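Local coordinates for uncharacterized protein (PDB 6PTM) that probably acts as an exo-carrageenase of glycoside hydrolase family GH42, trimming carrageenan chains from their ends, at residues 312-324 and 360-372. Numbering follows the deposited sequence.
With EDO (1,2-ethanediol), chain C.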
loop_
_atom_site.group_PDB
_atom_site.type_symbol
_atom_site.label_atom_id
_atom_site.label_comp_id
_atom_site.label_asym_id
_atom_site.label_seq_id
_atom_site.Cartn_x
_atom_site.Cartn_y
_atom_site.Cartn_z
ATOM N N ALA A 312 13.988 26.074 -8.369
ATOM C CA ALA A 312 14.408 24.712 -7.961
ATOM C C ALA A 312 15.904 24.546 -8.235
ATOM O O ALA A 312 16.585 23.964 -7.396
ATOM C CB ALA A 312 13.586 23.639 -8.673
ATOM N N TYR A 313 16.403 25.005 -9.384
ATOM C CA TYR A 313 17.838 24.885 -9.723
ATOM C C TYR A 313 18.673 25.698 -8.723
ATOM O O TYR A 313 19.783 25.242 -8.331
ATOM C CB TYR A 313 18.110 25.276 -11.176
ATOM C CG TYR A 313 19.334 24.576 -11.690
ATOM C CD1 TYR A 313 19.250 23.291 -12.203
ATOM C CD2 TYR A 313 20.606 25.111 -11.491
ATOM C CE1 TYR A 313 20.383 22.603 -12.602
ATOM C CE2 TYR A 313 21.751 24.432 -11.879
ATOM C CZ TYR A 313 21.641 23.183 -12.462
ATOM O OH TYR A 313 22.766 22.487 -12.803
ATOM N N GLU A 314 18.182 26.876 -8.309
ATOM C CA GLU A 314 18.856 27.652 -7.234
ATOM C C GLU A 314 18.903 26.815 -5.939
ATOM O O GLU A 314 19.952 26.803 -5.265
ATOM C CB GLU A 314 18.198 29.035 -7.103
ATOM C CG GLU A 314 18.855 29.925 -6.052
ATOM C CD GLU A 314 20.341 30.213 -6.242
ATOM O OE1 GLU A 314 20.861 30.162 -7.405
ATOM O OE2 GLU A 314 20.987 30.438 -5.220
ATOM N N GLU A 315 17.840 26.068 -5.609
ATOM C CA GLU A 315 17.880 25.168 -4.429
ATOM C C GLU A 315 18.910 24.059 -4.678
ATOM O O GLU A 315 19.713 23.741 -3.763
ATOM C CB GLU A 315 16.479 24.638 -4.101
ATOM C CG GLU A 315 15.555 25.728 -3.602
ATOM C CD GLU A 315 16.071 26.495 -2.404
ATOM O OE1 GLU A 315 16.354 25.862 -1.388
ATOM O OE2 GLU A 315 16.278 27.715 -2.534
ATOM N N PHE A 316 18.969 23.543 -5.897
ATOM C CA PHE A 316 19.989 22.536 -6.285
ATOM C C PHE A 316 21.418 23.033 -5.971
ATOM O O PHE A 316 22.226 22.253 -5.441
ATOM C CB PHE A 316 19.815 22.136 -7.756
ATOM C CG PHE A 316 20.668 20.988 -8.237
ATOM C CD1 PHE A 316 20.965 19.897 -7.436
ATOM C CD2 PHE A 316 21.136 20.981 -9.542
ATOM C CE1 PHE A 316 21.742 18.847 -7.921
ATOM C CE2 PHE A 316 21.867 19.908 -10.042
ATOM C CZ PHE A 316 22.167 18.840 -9.223
ATOM N N ARG A 317 21.757 24.267 -6.335
ATOM C CA ARG A 317 23.120 24.841 -6.079
ATOM C C ARG A 317 23.379 24.827 -4.564
ATOM O O ARG A 317 24.492 24.450 -4.144
ATOM C CB ARG A 317 23.227 26.261 -6.643
ATOM C CG ARG A 317 23.059 26.385 -8.156
ATOM C CD ARG A 317 23.133 27.851 -8.579
ATOM N NE ARG A 317 23.013 27.954 -10.013
ATOM C CZ ARG A 317 21.984 28.518 -10.637
ATOM N NH1 ARG A 317 21.011 29.074 -9.942
ATOM N NH2 ARG A 317 21.898 28.489 -11.953
ATOM N N LYS A 318 22.369 25.167 -3.753
ATOM C CA LYS A 318 22.467 25.105 -2.273
ATOM C C LYS A 318 22.686 23.666 -1.803
ATOM O O LYS A 318 23.569 23.419 -0.956
ATOM C CB LYS A 318 21.219 25.740 -1.671
ATOM C CG LYS A 318 21.196 27.253 -1.813
ATOM C CD LYS A 318 19.865 27.903 -1.402
ATOM C CE LYS A 318 19.830 29.389 -1.676
ATOM N NZ LYS A 318 18.548 29.960 -1.215
ATOM N N TRP A 319 21.919 22.720 -2.318
ATOM C CA TRP A 319 22.072 21.282 -1.961
ATOM C C TRP A 319 23.491 20.820 -2.358
ATOM O O TRP A 319 24.138 20.120 -1.564
ATOM C CB TRP A 319 20.988 20.477 -2.689
ATOM C CG TRP A 319 21.005 19.014 -2.386
ATOM C CD1 TRP A 319 20.178 18.370 -1.514
ATOM C CD2 TRP A 319 21.841 18.015 -2.980
ATOM N NE1 TRP A 319 20.458 17.042 -1.506
ATOM C CE2 TRP A 319 21.482 16.791 -2.382
ATOM C CE3 TRP A 319 22.854 18.021 -3.950
ATOM C CZ2 TRP A 319 22.123 15.599 -2.704
ATOM C CZ3 TRP A 319 23.480 16.837 -4.267
ATOM C CH2 TRP A 319 23.113 15.646 -3.664
ATOM N N LEU A 320 23.979 21.219 -3.535
ATOM C CA LEU A 320 25.324 20.789 -4.034
ATOM C C LEU A 320 26.420 21.344 -3.095
ATOM O O LEU A 320 27.417 20.637 -2.782
ATOM C CB LEU A 320 25.513 21.265 -5.474
ATOM C CG LEU A 320 24.667 20.529 -6.511
ATOM C CD1 LEU A 320 24.544 21.336 -7.800
ATOM C CD2 LEU A 320 25.212 19.134 -6.736
ATOM N N LYS A 321 26.251 22.580 -2.646
ATOM C CA LYS A 321 27.198 23.211 -1.690
ATOM C C LYS A 321 27.246 22.400 -0.386
ATOM O O LYS A 321 28.363 22.163 0.144
ATOM C CB LYS A 321 26.814 24.657 -1.395
ATOM C CG LYS A 321 27.793 25.376 -0.474
ATOM C CD LYS A 321 27.419 26.803 -0.289
ATOM C CE LYS A 321 28.573 27.606 0.244
ATOM N NZ LYS A 321 28.140 29.001 0.441
ATOM N N ASN A 322 26.090 22.019 0.138
ATOM C CA ASN A 322 26.025 21.166 1.344
ATOM C C ASN A 322 26.614 19.792 1.040
ATOM O O ASN A 322 27.360 19.329 1.867
ATOM C CB ASN A 322 24.605 21.016 1.876
ATOM C CG ASN A 322 24.577 20.144 3.101
ATOM O OD1 ASN A 322 25.043 20.565 4.146
ATOM N ND2 ASN A 322 24.062 18.929 2.971
ATOM N N LYS A 323 26.309 19.170 -0.108
ATOM C CA LYS A 323 26.795 17.806 -0.413
ATOM C C LYS A 323 28.323 17.852 -0.553
ATOM O O LYS A 323 28.998 16.980 0.004
ATOM C CB LYS A 323 26.173 17.261 -1.701
ATOM C CG LYS A 323 26.617 15.846 -2.113
ATOM C CD LYS A 323 26.292 14.768 -1.090
ATOM C CE LYS A 323 27.059 13.465 -1.232
ATOM N NZ LYS A 323 26.450 12.591 -2.254
ATOM N N HIS A 324 28.856 18.791 -1.330
ATOM C CA HIS A 324 30.258 18.701 -1.815
ATOM C C HIS A 324 31.214 19.571 -0.981
ATOM O O HIS A 324 32.427 19.320 -1.042
ATOM C CB HIS A 324 30.332 19.050 -3.310
ATOM C CG HIS A 324 29.669 18.050 -4.192
ATOM N ND1 HIS A 324 30.127 16.739 -4.312
ATOM C CD2 HIS A 324 28.564 18.160 -4.959
ATOM C CE1 HIS A 324 29.329 16.094 -5.144
ATOM N NE2 HIS A 324 28.345 16.933 -5.538
ATOM N N TYR A 360 24.099 13.238 -12.648
ATOM C CA TYR A 360 22.804 12.529 -12.648
ATOM C C TYR A 360 22.469 12.145 -11.225
ATOM O O TYR A 360 21.306 12.338 -10.825
ATOM C CB TYR A 360 22.880 11.316 -13.561
ATOM C CG TYR A 360 21.618 10.498 -13.669
ATOM C CD1 TYR A 360 21.281 9.560 -12.696
ATOM C CD2 TYR A 360 20.794 10.605 -14.780
ATOM C CE1 TYR A 360 20.153 8.762 -12.823
ATOM C CE2 TYR A 360 19.674 9.808 -14.921
ATOM C CZ TYR A 360 19.366 8.864 -13.958
ATOM O OH TYR A 360 18.254 8.086 -14.111
ATOM N N PHE A 361 23.431 11.549 -10.519
ATOM C CA PHE A 361 23.203 11.086 -9.145
ATOM C C PHE A 361 22.728 12.270 -8.297
ATOM O O PHE A 361 21.749 12.172 -7.545
ATOM C CB PHE A 361 24.467 10.485 -8.535
ATOM C CG PHE A 361 24.172 10.130 -7.114
ATOM C CD1 PHE A 361 24.340 11.058 -6.111
ATOM C CD2 PHE A 361 23.567 8.926 -6.822
ATOM C CE1 PHE A 361 23.979 10.767 -4.810
ATOM C CE2 PHE A 361 23.174 8.643 -5.531
ATOM C CZ PHE A 361 23.382 9.562 -4.525
ATOM N N ASP A 362 23.475 13.361 -8.382
ATOM C CA ASP A 362 23.234 14.608 -7.621
ATOM C C ASP A 362 21.839 15.123 -7.940
ATOM O O ASP A 362 21.128 15.541 -6.989
ATOM C CB ASP A 362 24.319 15.639 -7.898
ATOM C CG ASP A 362 25.607 15.370 -7.128
ATOM O OD1 ASP A 362 25.605 14.459 -6.241
ATOM O OD2 ASP A 362 26.603 16.027 -7.441
ATOM N N PHE A 363 21.471 15.146 -9.221
ATOM C CA PHE A 363 20.159 15.695 -9.639
ATOM C C PHE A 363 19.033 14.870 -8.979
ATOM O O PHE A 363 18.077 15.449 -8.412
ATOM C CB PHE A 363 20.055 15.716 -11.160
ATOM C CG PHE A 363 19.011 16.669 -11.658
ATOM C CD1 PHE A 363 19.370 17.931 -12.095
ATOM C CD2 PHE A 363 17.680 16.281 -11.732
ATOM C CE1 PHE A 363 18.397 18.830 -12.505
ATOM C CE2 PHE A 363 16.714 17.171 -12.178
ATOM C CZ PHE A 363 17.074 18.448 -12.558
ATOM N N MET A 364 19.141 13.538 -9.026
ATOM C CA MET A 364 18.071 12.638 -8.540
ATOM C C MET A 364 18.021 12.698 -7.005
ATOM O O MET A 364 16.897 12.698 -6.454
ATOM C CB MET A 364 18.272 11.194 -9.013
ATOM C CG MET A 364 18.232 11.009 -10.511
ATOM S SD MET A 364 16.991 11.998 -11.335
ATOM C CE MET A 364 17.349 11.571 -13.042
ATOM N N ALA A 365 19.187 12.783 -6.347
ATOM C CA ALA A 365 19.315 12.836 -4.877
ATOM C C ALA A 365 18.715 14.160 -4.385
ATOM O O ALA A 365 17.908 14.136 -3.441
ATOM C CB ALA A 365 20.772 12.688 -4.496
ATOM N N PHE A 366 19.051 15.261 -5.069
ATOM C CA PHE A 366 18.498 16.599 -4.786
ATOM C C PHE A 366 16.975 16.535 -4.980
ATOM O O PHE A 366 16.242 17.063 -4.127
ATOM C CB PHE A 366 19.143 17.690 -5.646
ATOM C CG PHE A 366 18.267 18.919 -5.734
ATOM C CD1 PHE A 366 18.086 19.729 -4.626
ATOM C CD2 PHE A 366 17.567 19.233 -6.883
ATOM C CE1 PHE A 366 17.238 20.823 -4.675
ATOM C CE2 PHE A 366 16.730 20.341 -6.939
ATOM C CZ PHE A 366 16.574 21.141 -5.832
ATOM N N ASN A 367 16.503 15.929 -6.080
ATOM C CA ASN A 367 15.059 15.953 -6.391
ATOM C C ASN A 367 14.312 15.271 -5.216
ATOM O O ASN A 367 13.263 15.785 -4.763
ATOM C CB ASN A 367 14.772 15.301 -7.750
ATOM C CG ASN A 367 13.392 15.621 -8.306
ATOM O OD1 ASN A 367 12.891 16.719 -8.095
ATOM N ND2 ASN A 367 12.787 14.686 -9.026
ATOM N N MET A 368 14.831 14.153 -4.720
ATOM C CA MET A 368 14.245 13.476 -3.547
ATOM C C MET A 368 14.239 14.395 -2.324
ATOM O O MET A 368 13.155 14.543 -1.713
ATOM C CB MET A 368 15.011 12.209 -3.217
ATOM C CG MET A 368 14.637 11.032 -4.109
ATOM S SD MET A 368 15.664 9.664 -3.529
ATOM C CE MET A 368 15.271 8.423 -4.758
ATOM N N ASP A 369 15.392 14.982 -2.001
ATOM C CA ASP A 369 15.572 15.831 -0.798
ATOM C C ASP A 369 14.657 17.054 -0.885
ATOM O O ASP A 369 14.080 17.382 0.138
ATOM C CB ASP A 369 17.051 16.146 -0.547
ATOM C CG ASP A 369 17.853 14.913 -0.139
ATOM O OD1 ASP A 369 17.225 13.842 0.050
ATOM O OD2 ASP A 369 19.093 15.021 -0.001
ATOM N N ARG A 370 14.485 17.692 -2.040
ATOM C CA ARG A 370 13.656 18.921 -2.067
ATOM C C ARG A 370 12.185 18.523 -1.994
ATOM O O ARG A 370 11.358 19.333 -1.550
ATOM C CB ARG A 370 13.908 19.793 -3.298
ATOM C CG ARG A 370 13.589 19.122 -4.624
ATOM C CD ARG A 370 12.769 20.004 -5.503
ATOM N NE ARG A 370 12.450 19.313 -6.747
ATOM C CZ ARG A 370 11.742 19.850 -7.739
ATOM N NH1 ARG A 370 11.504 19.129 -8.823
ATOM N NH2 ARG A 370 11.315 21.108 -7.664
ATOM N N VAL A 371 11.853 17.332 -2.486
ATOM C CA VAL A 371 10.446 16.870 -2.389
ATOM C C VAL A 371 10.156 16.537 -0.931
ATOM O O VAL A 371 9.107 16.942 -0.431
ATOM C CB VAL A 371 10.164 15.694 -3.348
ATOM C CG1 VAL A 371 8.849 15.016 -3.005
ATOM C CG2 VAL A 371 10.189 16.187 -4.793
ATOM N N THR A 372 11.060 15.794 -0.269
ATOM C CA THR A 372 10.935 15.522 1.180
ATOM C C THR A 372 10.735 16.853 1.939
ATOM O O THR A 372 9.817 16.936 2.814
ATOM C CB THR A 372 12.146 14.724 1.677
ATOM O OG1 THR A 372 12.256 13.475 0.984
ATOM C CG2 THR A 372 12.092 14.536 3.168
HETATM C C1 EDO C . 18.925 11.408 -1.586
HETATM O O1 EDO C . 18.665 11.522 -0.217
HETATM C C2 EDO C . 20.017 10.410 -1.810
HETATM O O2 EDO C . 21.300 10.858 -1.428
#
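Phe366 of helix 360-372 pushes its ring into a hole of helix 312-324 formed by Ala312, Glu315, Phe316 and Trp319. Phe316 CB lies over one face of that ring, 3.8 Å from its centroid in a CH-pi contact, while Arg370 CG, from its own helix, backs the other. The ring of Phe316 meets that of Phe366 obliquely and presents its face to the edge of Phe363, centroids 5.3 Å apart and planes at 72°. Trp319, its CG anti to the backbone N, reaches across the interface as a knob in the other direction, in a hole of Asp362, Ala365, Phe366 and Asp369. One face of its indole rests on Phe366, whose CA sits 3.8 Å from the centroid of the five-membered ring; Lys323 CB covers the opposite face.

Two hydrogen bonds also cross the contact. Trp319 NE1 donates almost straight (177°) to Asp369 OD2 at 2.9 Å, in the indole plane, from the anti side of the carboxylate and tilted from its plane; Asp369 OD1 holds a 1,2-ethanediol, probably from the crystallisation liquor. Closer to the C-terminal end of helix 312-324, His324 NE2 gives its N-H to Asp362 OD2 at 2.7 Å from the syn side, well out of the carboxylate plane though within that of the imidazole. Trp334 NE1 also bonds this oxygen, and Tyr653 OH bonds OD1, so the buried carboxylate is gripped at both oxygens. Lys323 NZ passes near Asp362 but pairs with Glu652.

The helix axes, 10.2 Å apart at closest approach, cross at 107°. Helix 327-334 packs on Phe316, Leu320 and His324, and helix 570-575 touches Phe361, Met364 and Met368 of helix 358-385, which leads into strand 391-394, parallel to strand 288-292 and probably in the (beta/alpha)8 barrel expected of GH42.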